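Local coordinates for aldolase (Klebsiella pneumoniae, PDB 6VOQ), which binds zinc and belongs to the class II aldolase and adducin family, with four chains in its assembly, at residues R8-Q13 / S169-T174; F19-A24 / N176-E181; V76-A81 / Q144-L149; L100-C105 / L186-G191; N154-L157 / P163-T166. All coordinates share one frame; numbering follows the deposited sequence.

Contact 1: R8-Q13 / S169-T174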
# COMPACT_ATOMS: atom_id res chain seq x y z
N ARG A 8 9.80 -23.57 12.68
CA ARG A 8 8.50 -23.10 13.15
C ARG A 8 8.52 -21.59 13.34
O ARG A 8 7.58 -20.89 12.96
CB ARG A 8 8.12 -23.80 14.46
CG ARG A 8 7.74 -25.24 14.27
CD ARG A 8 7.33 -25.89 15.57
NE ARG A 8 7.01 -27.31 15.38
CZ ARG A 8 5.79 -27.80 15.18
NH1 ARG A 8 4.73 -26.99 15.17
NH2 ARG A 8 5.63 -29.10 15.00
N GLU A 9 9.61 -21.08 13.91
CA GLU A 9 9.78 -19.66 14.11
C GLU A 9 9.78 -18.89 12.79
O GLU A 9 9.05 -17.89 12.65
CB GLU A 9 11.09 -19.45 14.88
CG GLU A 9 11.38 -18.05 15.40
CD GLU A 9 10.17 -17.33 15.97
OE1 GLU A 9 10.20 -16.08 15.94
OE2 GLU A 9 9.22 -17.96 16.49
N GLU A 10 10.59 -19.33 11.83
CA GLU A 10 10.66 -18.70 10.52
C GLU A 10 9.29 -18.66 9.84
O GLU A 10 8.94 -17.67 9.19
CB GLU A 10 11.66 -19.44 9.64
CG GLU A 10 11.79 -18.90 8.23
CD GLU A 10 13.05 -18.07 8.08
OE1 GLU A 10 13.77 -18.25 7.07
OE2 GLU A 10 13.31 -17.24 8.98
N MET A 11 8.51 -19.73 9.98
CA MET A 11 7.21 -19.78 9.33
C MET A 11 6.27 -18.73 9.91
O MET A 11 5.58 -18.03 9.16
CB MET A 11 6.60 -21.17 9.47
CG MET A 11 5.22 -21.30 8.85
SD MET A 11 4.80 -23.00 8.45
CE MET A 11 5.99 -23.30 7.15
N VAL A 12 6.22 -18.61 11.24
CA VAL A 12 5.41 -17.57 11.87
C VAL A 12 5.85 -16.18 11.42
O VAL A 12 5.03 -15.33 11.05
CB VAL A 12 5.46 -17.71 13.40
CG1 VAL A 12 4.72 -16.55 14.08
CG2 VAL A 12 4.90 -19.06 13.83
N GLN A 13 7.16 -15.91 11.45
CA GLN A 13 7.66 -14.59 11.09
C GLN A 13 7.36 -14.28 9.64
O GLN A 13 6.88 -13.19 9.31
CB GLN A 13 9.16 -14.50 11.36
CG GLN A 13 9.53 -14.57 12.82
CD GLN A 13 11.03 -14.47 13.04
OE1 GLN A 13 11.81 -14.42 12.09
NE2 GLN A 13 11.44 -14.44 14.31
N SER A 169 14.44 -22.90 0.58
CA SER A 169 14.08 -22.65 1.96
C SER A 169 12.80 -21.84 1.96
O SER A 169 12.32 -21.41 0.90
CB SER A 169 15.21 -21.92 2.70
OG SER A 169 15.31 -20.57 2.28
N LEU A 170 12.22 -21.62 3.14
CA LEU A 170 11.02 -20.78 3.19
C LEU A 170 11.34 -19.34 2.81
O LEU A 170 10.56 -18.70 2.09
CB LEU A 170 10.35 -20.84 4.56
CG LEU A 170 8.96 -20.20 4.61
CD1 LEU A 170 8.02 -20.75 3.51
CD2 LEU A 170 8.32 -20.36 5.98
N ARG A 171 12.47 -18.81 3.27
CA ARG A 171 12.78 -17.43 2.92
C ARG A 171 13.07 -17.29 1.43
O ARG A 171 12.71 -16.27 0.83
CB ARG A 171 13.97 -16.91 3.74
CG ARG A 171 14.26 -15.43 3.48
CD ARG A 171 14.96 -14.76 4.65
NE ARG A 171 14.12 -14.69 5.85
CZ ARG A 171 13.11 -13.85 6.01
NH1 ARG A 171 12.79 -12.99 5.04
NH2 ARG A 171 12.41 -13.85 7.14
N GLU A 172 13.72 -18.28 0.83
CA GLU A 172 14.00 -18.21 -0.60
C GLU A 172 12.72 -18.34 -1.41
O GLU A 172 12.55 -17.64 -2.42
CB GLU A 172 15.01 -19.28 -0.99
CG GLU A 172 15.84 -18.94 -2.22
CD GLU A 172 15.66 -19.94 -3.36
OE1 GLU A 172 15.01 -20.99 -3.15
OE2 GLU A 172 16.16 -19.67 -4.47
N ALA A 173 11.81 -19.21 -0.99
CA ALA A 173 10.51 -19.31 -1.65
C ALA A 173 9.72 -18.02 -1.48
O ALA A 173 9.03 -17.58 -2.41
CB ALA A 173 9.73 -20.51 -1.12
N THR A 174 9.83 -17.38 -0.32
CA THR A 174 9.16 -16.10 -0.11
C THR A 174 9.76 -15.02 -1.00
O THR A 174 9.03 -14.20 -1.57
CB THR A 174 9.25 -15.70 1.35
OG1 THR A 174 8.72 -16.76 2.15
CG2 THR A 174 8.46 -14.43 1.59
O HOH W 1 13.83 -20.15 5.48
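Glu10 and Arg171 provide the charged side of this helix pair. Their side chains cross at about a right angle, with carboxylate and guanidinium planes 87° apart, and the nearest approach of the charged ends, Glu10 OE1 to Arg171 NE at 3.8 Å, makes only a long salt bridge. The same oxygen also lies 3.6 Å from Arg171 CB, beside the base of the arginine chain. A water helps to close this gap: it donates to Glu10 OE1 at 2.5 Å and accepts from Arg171 N at 2.9 Å, tying the carboxylate to the first turn of the other helix.

The apolar part is a single methyl, Leu170 CD2, set against the Met11 backbone carbon and its terminal methyl. Leu170 CD2 sits 3.6 Å from Met11 CA, and a turn about the last Met11 torsion (chi3 -67°) folds CE back to within 3.9 Å of that CD2.

Within 169-174, Ser169 is the N-cap: its OG accepts from Glu172 N at 3.1 Å. Further on, Leu170 O takes both Thr174 N and Thr174 OG1, which reach it from opposite faces of its plane.

The helical stretches 8-13 and 170-174 run nearly parallel, 23° apart with axes 10.8 Å from each other. Beneath them lies the sheet, where Met11 packs on Leu31 and Leu33 of strand 30-34, and Leu170 on Leu33 and on Ala91 and Val93 of strand 91-94.

Contact 2: F19-A24 / N176-E181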
# COMPACT_ATOMS: atom_id res chain seq x y z
N PHE A 19 1.62 -10.95 5.70
CA PHE A 19 0.31 -10.40 6.01
C PHE A 19 0.38 -8.89 6.20
O PHE A 19 -0.46 -8.15 5.66
CB PHE A 19 -0.26 -11.05 7.26
CG PHE A 19 -1.68 -10.66 7.56
CD1 PHE A 19 -2.75 -11.34 6.97
CD2 PHE A 19 -1.97 -9.63 8.43
CE1 PHE A 19 -4.06 -11.00 7.26
CE2 PHE A 19 -3.28 -9.28 8.72
CZ PHE A 19 -4.33 -9.97 8.13
N SER A 20 1.35 -8.41 6.97
CA SER A 20 1.41 -6.98 7.24
C SER A 20 1.67 -6.18 5.97
O SER A 20 1.25 -5.02 5.88
CB SER A 20 2.46 -6.67 8.30
OG SER A 20 3.76 -6.99 7.81
N ARG A 21 2.35 -6.77 4.99
CA ARG A 21 2.71 -6.05 3.77
C ARG A 21 1.75 -6.31 2.62
O ARG A 21 2.02 -5.88 1.49
CB ARG A 21 4.14 -6.38 3.37
CG ARG A 21 5.17 -5.72 4.28
CD ARG A 21 6.57 -6.15 3.95
NE ARG A 21 6.69 -7.61 3.89
CZ ARG A 21 7.28 -8.26 2.89
NH1 ARG A 21 7.80 -7.59 1.87
NH2 ARG A 21 7.35 -9.59 2.91
N GLY A 22 0.62 -6.97 2.87
CA GLY A 22 -0.45 -7.03 1.90
C GLY A 22 -0.42 -8.20 0.95
O GLY A 22 -1.35 -8.35 0.15
N TYR A 23 0.63 -9.03 1.00
CA TYR A 23 0.70 -10.21 0.15
C TYR A 23 -0.38 -11.23 0.50
O TYR A 23 -0.81 -12.00 -0.37
CB TYR A 23 2.07 -10.86 0.25
CG TYR A 23 3.18 -10.03 -0.32
CD1 TYR A 23 3.89 -9.14 0.49
CD2 TYR A 23 3.52 -10.12 -1.67
CE1 TYR A 23 4.91 -8.36 -0.02
CE2 TYR A 23 4.53 -9.34 -2.19
CZ TYR A 23 5.22 -8.46 -1.37
OH TYR A 23 6.24 -7.69 -1.88
N ALA A 24 -0.80 -11.28 1.76
CA ALA A 24 -1.89 -12.15 2.18
C ALA A 24 -2.95 -11.33 2.88
O ALA A 24 -2.63 -10.44 3.69
CB ALA A 24 -1.41 -13.28 3.11
N ASN A 176 11.32 -15.58 -3.88
CA ASN A 176 10.82 -15.91 -5.22
C ASN A 176 9.40 -15.43 -5.42
O ASN A 176 9.06 -14.89 -6.48
CB ASN A 176 10.89 -17.41 -5.45
CG ASN A 176 12.30 -17.92 -5.48
OD1 ASN A 176 13.24 -17.15 -5.65
ND2 ASN A 176 12.45 -19.23 -5.32
N THR A 177 8.53 -15.64 -4.42
CA THR A 177 7.15 -15.20 -4.52
C THR A 177 7.07 -13.69 -4.63
O THR A 177 6.30 -13.16 -5.44
CB THR A 177 6.35 -15.68 -3.31
OG1 THR A 177 6.46 -17.10 -3.19
CG2 THR A 177 4.89 -15.31 -3.47
N GLU A 178 7.85 -12.98 -3.81
CA GLU A 178 7.81 -11.53 -3.87
C GLU A 178 8.33 -11.02 -5.20
O GLU A 178 7.80 -10.05 -5.75
CB GLU A 178 8.61 -10.94 -2.71
CG GLU A 178 7.89 -11.03 -1.40
CD GLU A 178 8.80 -10.77 -0.23
OE1 GLU A 178 9.90 -11.35 -0.21
OE2 GLU A 178 8.42 -9.99 0.65
N GLU A 179 9.37 -11.66 -5.74
CA GLU A 179 9.86 -11.29 -7.06
C GLU A 179 8.81 -11.55 -8.13
O GLU A 179 8.60 -10.71 -9.02
CB GLU A 179 11.15 -12.04 -7.36
CG GLU A 179 11.87 -11.55 -8.61
CD GLU A 179 12.36 -10.12 -8.47
OE1 GLU A 179 12.89 -9.77 -7.40
OE2 GLU A 179 12.19 -9.34 -9.44
N LEU A 180 8.12 -12.69 -8.05
CA LEU A 180 7.08 -12.99 -9.03
C LEU A 180 5.94 -11.99 -8.93
O LEU A 180 5.45 -11.51 -9.96
CB LEU A 180 6.55 -14.40 -8.81
CG LEU A 180 7.30 -15.51 -9.52
CD1 LEU A 180 6.88 -16.83 -8.90
CD2 LEU A 180 7.02 -15.44 -11.02
N GLU A 181 5.48 -11.70 -7.71
CA GLU A 181 4.36 -10.78 -7.56
C GLU A 181 4.71 -9.40 -8.08
O GLU A 181 3.91 -8.77 -8.78
CB GLU A 181 3.94 -10.72 -6.09
CG GLU A 181 2.97 -9.60 -5.75
CD GLU A 181 1.56 -9.81 -6.30
OE1 GLU A 181 1.24 -10.90 -6.83
OE2 GLU A 181 0.75 -8.87 -6.19
O HOH W 2 6.52 -7.78 -4.48
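Arg21 and Glu178 make the tight end of this contact. The guanidinium meets one carboxylate oxygen end-on with two nitrogens: NH2 of Arg21 lies 2.5 Å from Glu178 OE2 and NH1 of Arg21 lies 2.8 Å from that same atom. OE2 stays in the guanidinium plane, while the carboxylate is turned 80° against it, so both donors converge on a single oxygen. A bend at chi3 (-52°) brings the arginine end round to this position. Tyr23 CE1 lies over part of one face of the Arg21 guanidinium, 3.5 Å above its plane and offset toward the rim. Glu178 CG makes an off-centre CH-pi contact, 4.1 Å from the centroid of the Tyr23 ring, so the aliphatic part and the charged end of one glutamate serve two neighbours.

Arg21 and Tyr23 belong to the turn that leaves the N-terminal helix 4-20, and Gly22 between them has the positive phi (92°) that suits glycine. The contact joins this turn to the long helix 170-190 of the class II aldolase and adducin domain. It lies at a subunit boundary of the tetramer: Arg21 packs on Phe19 of the second subunit, and Glu178 on Gly26 of that same neighbour.

The looser side is bridged by water and by a glutamate stem. A water in the ring plane links Tyr23 OH, at 2.6 Å, to Glu178 O. Glu181 touches the ring just by its aliphatic part, CG lying 3.9 Å from Tyr23 CE2; its carboxylate is turned instead to Ser97 OG and to the backbone N of Tyr99 and Leu100.

Contact 3: V76-A81 / Q144-L149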
# COMPACT_ATOMS: atom_id res chain seq x y z
N VAL A 76 -2.67 -27.95 1.47
CA VAL A 76 -1.42 -28.69 1.63
C VAL A 76 -1.42 -29.94 0.77
O VAL A 76 -0.36 -30.45 0.42
CB VAL A 76 -1.19 -29.01 3.13
CG1 VAL A 76 0.04 -29.89 3.33
CG2 VAL A 76 -1.06 -27.71 3.91
N THR A 77 -2.61 -30.42 0.38
CA THR A 77 -2.72 -31.52 -0.57
C THR A 77 -1.88 -31.27 -1.82
O THR A 77 -1.13 -32.15 -2.26
CB THR A 77 -4.18 -31.76 -0.94
OG1 THR A 77 -4.92 -32.12 0.23
CG2 THR A 77 -4.29 -32.89 -1.94
N PHE A 78 -2.00 -30.08 -2.42
CA PHE A 78 -1.21 -29.87 -3.63
C PHE A 78 0.18 -29.32 -3.34
O PHE A 78 1.02 -29.32 -4.23
CB PHE A 78 -1.96 -28.98 -4.65
CG PHE A 78 -2.25 -27.56 -4.20
CD1 PHE A 78 -1.24 -26.63 -4.04
CD2 PHE A 78 -3.55 -27.13 -4.05
CE1 PHE A 78 -1.52 -25.33 -3.66
CE2 PHE A 78 -3.85 -25.83 -3.68
CZ PHE A 78 -2.84 -24.93 -3.48
N HIS A 79 0.45 -28.86 -2.11
CA HIS A 79 1.83 -28.69 -1.69
C HIS A 79 2.59 -30.00 -1.79
O HIS A 79 3.68 -30.06 -2.37
CB HIS A 79 1.88 -28.19 -0.25
CG HIS A 79 1.59 -26.74 -0.08
ND1 HIS A 79 2.46 -25.88 0.54
CD2 HIS A 79 0.51 -26.00 -0.44
CE1 HIS A 79 1.94 -24.67 0.56
NE2 HIS A 79 0.76 -24.71 -0.03
N ARG A 80 2.02 -31.07 -1.22
CA ARG A 80 2.69 -32.37 -1.20
C ARG A 80 2.97 -32.87 -2.61
O ARG A 80 4.05 -33.43 -2.85
CB ARG A 80 1.83 -33.39 -0.46
CG ARG A 80 1.59 -33.03 1.00
CD ARG A 80 0.96 -34.16 1.77
NE ARG A 80 -0.48 -34.22 1.60
CZ ARG A 80 -1.12 -35.17 0.92
NH1 ARG A 80 -0.44 -36.16 0.35
NH2 ARG A 80 -2.44 -35.14 0.83
N ALA A 81 2.03 -32.68 -3.54
CA ALA A 81 2.25 -33.11 -4.91
C ALA A 81 3.55 -32.54 -5.47
O ALA A 81 4.29 -33.25 -6.17
CB ALA A 81 1.07 -32.70 -5.79
N GLN A 144 -2.82 -33.12 -9.30
CA GLN A 144 -2.32 -33.93 -10.40
C GLN A 144 -1.51 -33.07 -11.36
O GLN A 144 -0.40 -33.44 -11.76
CB GLN A 144 -3.47 -34.61 -11.14
CG GLN A 144 -4.21 -35.67 -10.32
CD GLN A 144 -5.57 -36.05 -10.92
OE1 GLN A 144 -5.83 -35.79 -12.10
NE2 GLN A 144 -6.44 -36.64 -10.11
N ALA A 145 -2.04 -31.90 -11.72
CA ALA A 145 -1.33 -31.00 -12.62
C ALA A 145 0.01 -30.57 -12.02
O ALA A 145 1.04 -30.59 -12.71
CB ALA A 145 -2.20 -29.79 -12.94
N LEU A 146 0.01 -30.22 -10.73
CA LEU A 146 1.23 -29.78 -10.07
C LEU A 146 2.27 -30.90 -10.01
O LEU A 146 3.46 -30.66 -10.25
CB LEU A 146 0.90 -29.27 -8.67
CG LEU A 146 0.22 -27.90 -8.70
CD1 LEU A 146 0.05 -27.35 -7.28
CD2 LEU A 146 1.02 -26.95 -9.54
N ALA A 147 1.85 -32.13 -9.70
CA ALA A 147 2.80 -33.23 -9.68
C ALA A 147 3.49 -33.40 -11.03
O ALA A 147 4.69 -33.67 -11.10
CB ALA A 147 2.11 -34.53 -9.26
N GLY A 148 2.74 -33.23 -12.13
CA GLY A 148 3.33 -33.39 -13.44
C GLY A 148 4.23 -32.24 -13.84
O GLY A 148 5.17 -32.43 -14.61
N LEU A 149 3.96 -31.04 -13.33
CA LEU A 149 4.77 -29.87 -13.65
C LEU A 149 5.97 -29.73 -12.73
O LEU A 149 7.00 -29.18 -13.15
CB LEU A 149 3.91 -28.60 -13.57
CG LEU A 149 2.79 -28.48 -14.60
CD1 LEU A 149 1.81 -27.40 -14.18
CD2 LEU A 149 3.33 -28.22 -16.01
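Phe78 is the side chain to follow here, since its base and near ring carbons meet one Leu146 methyl. The walk starts at CB of Phe78, which lies 3.7 Å from Leu146 CD1. The first torsion (chi1 64°) then sets CG between the backbone N and the carbonyl carbon, where it passes the same methyl, and Phe78 CD1 comes to 3.6 Å from Leu146 CD1. One leucine methyl thus touches CB, CG and CD1 together. Beyond it, CE1 of Phe78 reaches 3.6 Å from CG2 of Val164 in the sheet.

One turn further on, small residues let the backbones close up. Ala81 CB is 4.1 Å from Ala147 CB, and Ala81 O approaches Ala147 CA to 3.8 Å. The axes of the short helical segments come within 8.3 Å, crossing at -22°, a close and nearly parallel pair.

The ring of Phe78 also stacks edge-to-face with His94, a zinc ligand, and Glu75, another ligand, directly precedes this segment, so the pair borders the metal site. Helix 140-149 lies beside helix 76-83 on one face of the sheet: Leu146 packs down on Phe156 of strand 155-158 and Val132 of strand 131-132, and Phe78 on Leu158.

Contact 4: L100-C105 / L186-G191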
# COMPACT_ATOMS: atom_id res chain seq x y z
N LEU A 100 -0.47 -11.48 -9.12
CA LEU A 100 -0.34 -12.84 -9.64
C LEU A 100 -1.70 -13.51 -9.76
O LEU A 100 -1.93 -14.26 -10.71
CB LEU A 100 0.61 -13.66 -8.77
CG LEU A 100 2.10 -13.47 -9.06
CD1 LEU A 100 2.95 -14.06 -7.93
CD2 LEU A 100 2.50 -14.06 -10.41
N THR A 101 -2.61 -13.24 -8.81
CA THR A 101 -3.98 -13.74 -8.93
C THR A 101 -4.69 -13.10 -10.11
O THR A 101 -5.43 -13.77 -10.84
CB THR A 101 -4.76 -13.46 -7.64
OG1 THR A 101 -4.15 -14.15 -6.54
CG2 THR A 101 -6.22 -13.91 -7.77
N ALA A 102 -4.52 -11.78 -10.29
CA ALA A 102 -5.09 -11.09 -11.44
C ALA A 102 -4.62 -11.73 -12.73
O ALA A 102 -5.43 -12.11 -13.59
CB ALA A 102 -4.72 -9.62 -11.42
N LEU A 103 -3.30 -11.87 -12.88
CA LEU A 103 -2.75 -12.56 -14.03
C LEU A 103 -3.37 -13.93 -14.22
O LEU A 103 -3.55 -14.38 -15.36
CB LEU A 103 -1.23 -12.67 -13.88
CG LEU A 103 -0.46 -13.26 -15.04
CD1 LEU A 103 -0.48 -12.32 -16.23
CD2 LEU A 103 0.95 -13.50 -14.60
N SER A 104 -3.73 -14.61 -13.12
CA SER A 104 -4.26 -15.96 -13.22
C SER A 104 -5.69 -16.00 -13.73
O SER A 104 -6.15 -17.06 -14.15
CB SER A 104 -4.19 -16.67 -11.86
OG SER A 104 -5.40 -16.51 -11.14
N CYS A 105 -6.40 -14.87 -13.71
CA CYS A 105 -7.77 -14.78 -14.21
C CYS A 105 -7.86 -14.32 -15.66
O CYS A 105 -8.97 -14.17 -16.17
CB CYS A 105 -8.61 -13.84 -13.33
SG CYS A 105 -8.55 -14.22 -11.57
N LEU A 186 4.18 -5.41 -12.30
CA LEU A 186 4.73 -4.58 -13.36
C LEU A 186 3.95 -4.75 -14.65
O LEU A 186 3.78 -3.78 -15.40
CB LEU A 186 6.20 -4.91 -13.58
CG LEU A 186 7.12 -4.32 -12.53
CD1 LEU A 186 8.45 -5.04 -12.56
CD2 LEU A 186 7.27 -2.84 -12.80
N ILE A 187 3.49 -5.97 -14.93
CA ILE A 187 2.67 -6.20 -16.11
C ILE A 187 1.46 -5.27 -16.10
O ILE A 187 1.22 -4.53 -17.07
CB ILE A 187 2.25 -7.68 -16.18
CG1 ILE A 187 3.47 -8.56 -16.46
CG2 ILE A 187 1.20 -7.91 -17.27
CD1 ILE A 187 3.21 -10.04 -16.36
N PHE A 188 0.72 -5.23 -15.00
CA PHE A 188 -0.48 -4.41 -14.97
C PHE A 188 -0.15 -2.93 -14.91
O PHE A 188 -0.90 -2.11 -15.44
CB PHE A 188 -1.38 -4.83 -13.82
CG PHE A 188 -2.05 -6.14 -14.07
CD1 PHE A 188 -3.21 -6.20 -14.81
CD2 PHE A 188 -1.47 -7.32 -13.61
CE1 PHE A 188 -3.82 -7.42 -15.06
CE2 PHE A 188 -2.07 -8.52 -13.85
CZ PHE A 188 -3.25 -8.58 -14.58
N THR A 189 0.99 -2.58 -14.31
CA THR A 189 1.43 -1.19 -14.30
C THR A 189 1.81 -0.73 -15.70
O THR A 189 1.46 0.38 -16.13
CB THR A 189 2.61 -1.03 -13.35
OG1 THR A 189 2.18 -1.28 -12.01
CG2 THR A 189 3.20 0.38 -13.45
N LEU A 190 2.56 -1.55 -16.43
CA LEU A 190 2.99 -1.16 -17.76
C LEU A 190 1.81 -1.09 -18.71
O LEU A 190 1.78 -0.23 -19.59
CB LEU A 190 4.05 -2.12 -18.27
CG LEU A 190 5.38 -1.99 -17.51
CD1 LEU A 190 6.30 -3.18 -17.78
CD2 LEU A 190 6.05 -0.68 -17.89
N GLY A 191 0.81 -1.96 -18.52
CA GLY A 191 -0.41 -1.85 -19.29
C GLY A 191 -0.15 -2.03 -20.78
O GLY A 191 0.58 -2.93 -21.20
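Phe188 reaches across from helix 170-190 to Ala102 CB and to the backbone and CB of Leu103 on helix 98-104. The aromatic contacts come first: Ala102 CB lies 3.6 Å from Phe188 CZ and nearly as close to CE2, and Leu103 N sits at the ring edge, near its plane, 3.7 Å from Phe188 CE2. Leu103 CB stands 4.2 Å from that same Phe188 CE2. The chi1 of -72° turns the phenylalanine CG away from its own carbonyl carbon, and the ring end lands beside Ala102 and Leu103.

The aliphatic contact is thinner: Leu103 CD1 and Ile187 CD1 meet at 4.3 Å. The two helical segments approach steeply, at 73°, with axes 10.5 Å apart.

The polar bonds lie to the side of this patch. Ser104 OG donates to Thr101 O at 2.8 Å and is also bonded to the backbone N of His161, a zinc ligand, while Thr189 OG1 is bonded to NE2 of His98 of the second subunit. Leu186 of the third subunit packs on Ala102 and Thr101.

The junction therefore rests on apolar packing, van der Waals contact between an aromatic ring, a methyl and branched chains, with no polar pair across it.

Contact 5: N154-L157 / P163-T166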
# COMPACT_ATOMS: atom_id res chain seq x y z
N ASN A 154 9.71 -24.31 -11.11
CA ASN A 154 9.87 -23.95 -9.71
C ASN A 154 8.71 -23.12 -9.16
O ASN A 154 8.67 -22.87 -7.95
CB ASN A 154 11.18 -23.20 -9.52
CG ASN A 154 12.33 -23.96 -10.10
OD1 ASN A 154 12.44 -25.17 -9.92
ND2 ASN A 154 13.21 -23.26 -10.81
N ALA A 155 7.78 -22.71 -10.01
CA ALA A 155 6.60 -21.98 -9.58
C ALA A 155 5.49 -22.27 -10.58
O ALA A 155 5.74 -22.72 -11.70
CB ALA A 155 6.87 -20.48 -9.46
N PHE A 156 4.25 -22.03 -10.15
CA PHE A 156 3.07 -22.43 -10.90
C PHE A 156 1.96 -21.42 -10.67
O PHE A 156 1.77 -20.95 -9.55
CB PHE A 156 2.56 -23.83 -10.49
CG PHE A 156 3.65 -24.81 -10.17
CD1 PHE A 156 4.23 -25.56 -11.17
CD2 PHE A 156 4.07 -25.00 -8.86
CE1 PHE A 156 5.22 -26.47 -10.89
CE2 PHE A 156 5.07 -25.90 -8.57
CZ PHE A 156 5.65 -26.64 -9.59
N LEU A 157 1.22 -21.12 -11.73
CA LEU A 157 0.08 -20.21 -11.61
C LEU A 157 -1.18 -21.04 -11.77
O LEU A 157 -1.44 -21.58 -12.85
CB LEU A 157 0.16 -19.09 -12.63
CG LEU A 157 -0.81 -17.92 -12.48
CD1 LEU A 157 -0.70 -17.27 -11.12
CD2 LEU A 157 -0.56 -16.89 -13.56
N PRO A 163 -0.68 -17.92 -7.17
CA PRO A 163 0.61 -18.59 -7.37
C PRO A 163 0.93 -19.66 -6.32
O PRO A 163 0.48 -19.61 -5.18
CB PRO A 163 1.61 -17.44 -7.25
CG PRO A 163 0.96 -16.53 -6.30
CD PRO A 163 -0.49 -16.56 -6.65
N VAL A 164 1.74 -20.62 -6.75
CA VAL A 164 2.33 -21.63 -5.90
C VAL A 164 3.82 -21.60 -6.22
O VAL A 164 4.21 -21.89 -7.36
CB VAL A 164 1.74 -23.03 -6.15
CG1 VAL A 164 2.51 -24.08 -5.35
CG2 VAL A 164 0.26 -23.05 -5.80
N VAL A 165 4.65 -21.25 -5.23
CA VAL A 165 6.05 -20.92 -5.47
C VAL A 165 6.95 -21.77 -4.58
O VAL A 165 6.77 -21.79 -3.36
CB VAL A 165 6.31 -19.42 -5.24
CG1 VAL A 165 7.70 -19.04 -5.68
CG2 VAL A 165 5.25 -18.60 -5.98
N THR A 166 7.92 -22.46 -5.20
CA THR A 166 8.85 -23.30 -4.45
C THR A 166 10.15 -22.56 -4.17
O THR A 166 10.43 -21.49 -4.72
CB THR A 166 9.17 -24.61 -5.18
OG1 THR A 166 10.11 -24.35 -6.22
CG2 THR A 166 7.91 -25.26 -5.76
O HOH W 3 10.55 -20.50 -7.40
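Strands 155-158 and 162-167 form an antiparallel beta hairpin in the mixed sheet, and this contact is its body. Phe156 and Val164 are the hydrogen-bonded pair: Phe156 N donates to Val164 O at 2.8 Å, in the carbonyl plane, and Val164 N returns the bond to Phe156 O, also at 2.8 Å. Ala155 with Val165 and Leu157 with Pro163 are the flanking non-hydrogen-bonded pairs; Ala155 CA lies 3.3 Å from Val164 O, a bent CA-H...O contact.

At the open end, Asn154 O is gripped by three donors. Thr166 N reaches Asn154 O almost head-on at 2.9 Å, Thr166 OG1 at 2.7 Å from a direction tilted 16° off the carbonyl plane, and a water at 3.1 Å that also donates to Thr166 O. The threonine hydroxyl can do this because chi1 (78°) places OG1 between its backbone N and carbonyl carbon.

Side chains alternate between two faces. On one, the Phe156 ring lies obliquely beside its neighbours, CD2 lying 3.9 Å from Val164 CG1 and CE2 of Phe156 4.0 Å from Thr166 CG2; this face also receives Val82 and Phe78 of helix 76-83. On the other, Ala155 and Val165 pack under helix 170-190, and Leu157 and Pro163 under helix 98-104.

Pro163 O bonds His94 ND1, which probably helps to orient that zinc ligand, and a further ligand, His161, lies in the turn between the strands. A central sheet covered by helices on both faces, with zinc ligands on a strand end, in loops and just before a helix, is the build of the class II aldolase fold.

In the fold
From the N terminus, helix 4-20 opens contacts 1 and 2 in turn, and both close on helix 170-190 in the same order, so the two loops cross. Inside each of them contact 3 opens and closes, joining helices 76-83 and 140-149 on one face of the sheet. Contact 4 starts at helix 98-104, within the span of contact 3, and ends at the tail of helix 170-190, crossing contacts 1, 2 and 3. The short hairpin of contact 5 follows contact 3 and falls within the loops of 1, 2 and 4. It touches all four other contacts: contact 3 meets one face of it, while contacts 1, 2 and 4 meet it through the helices on the other.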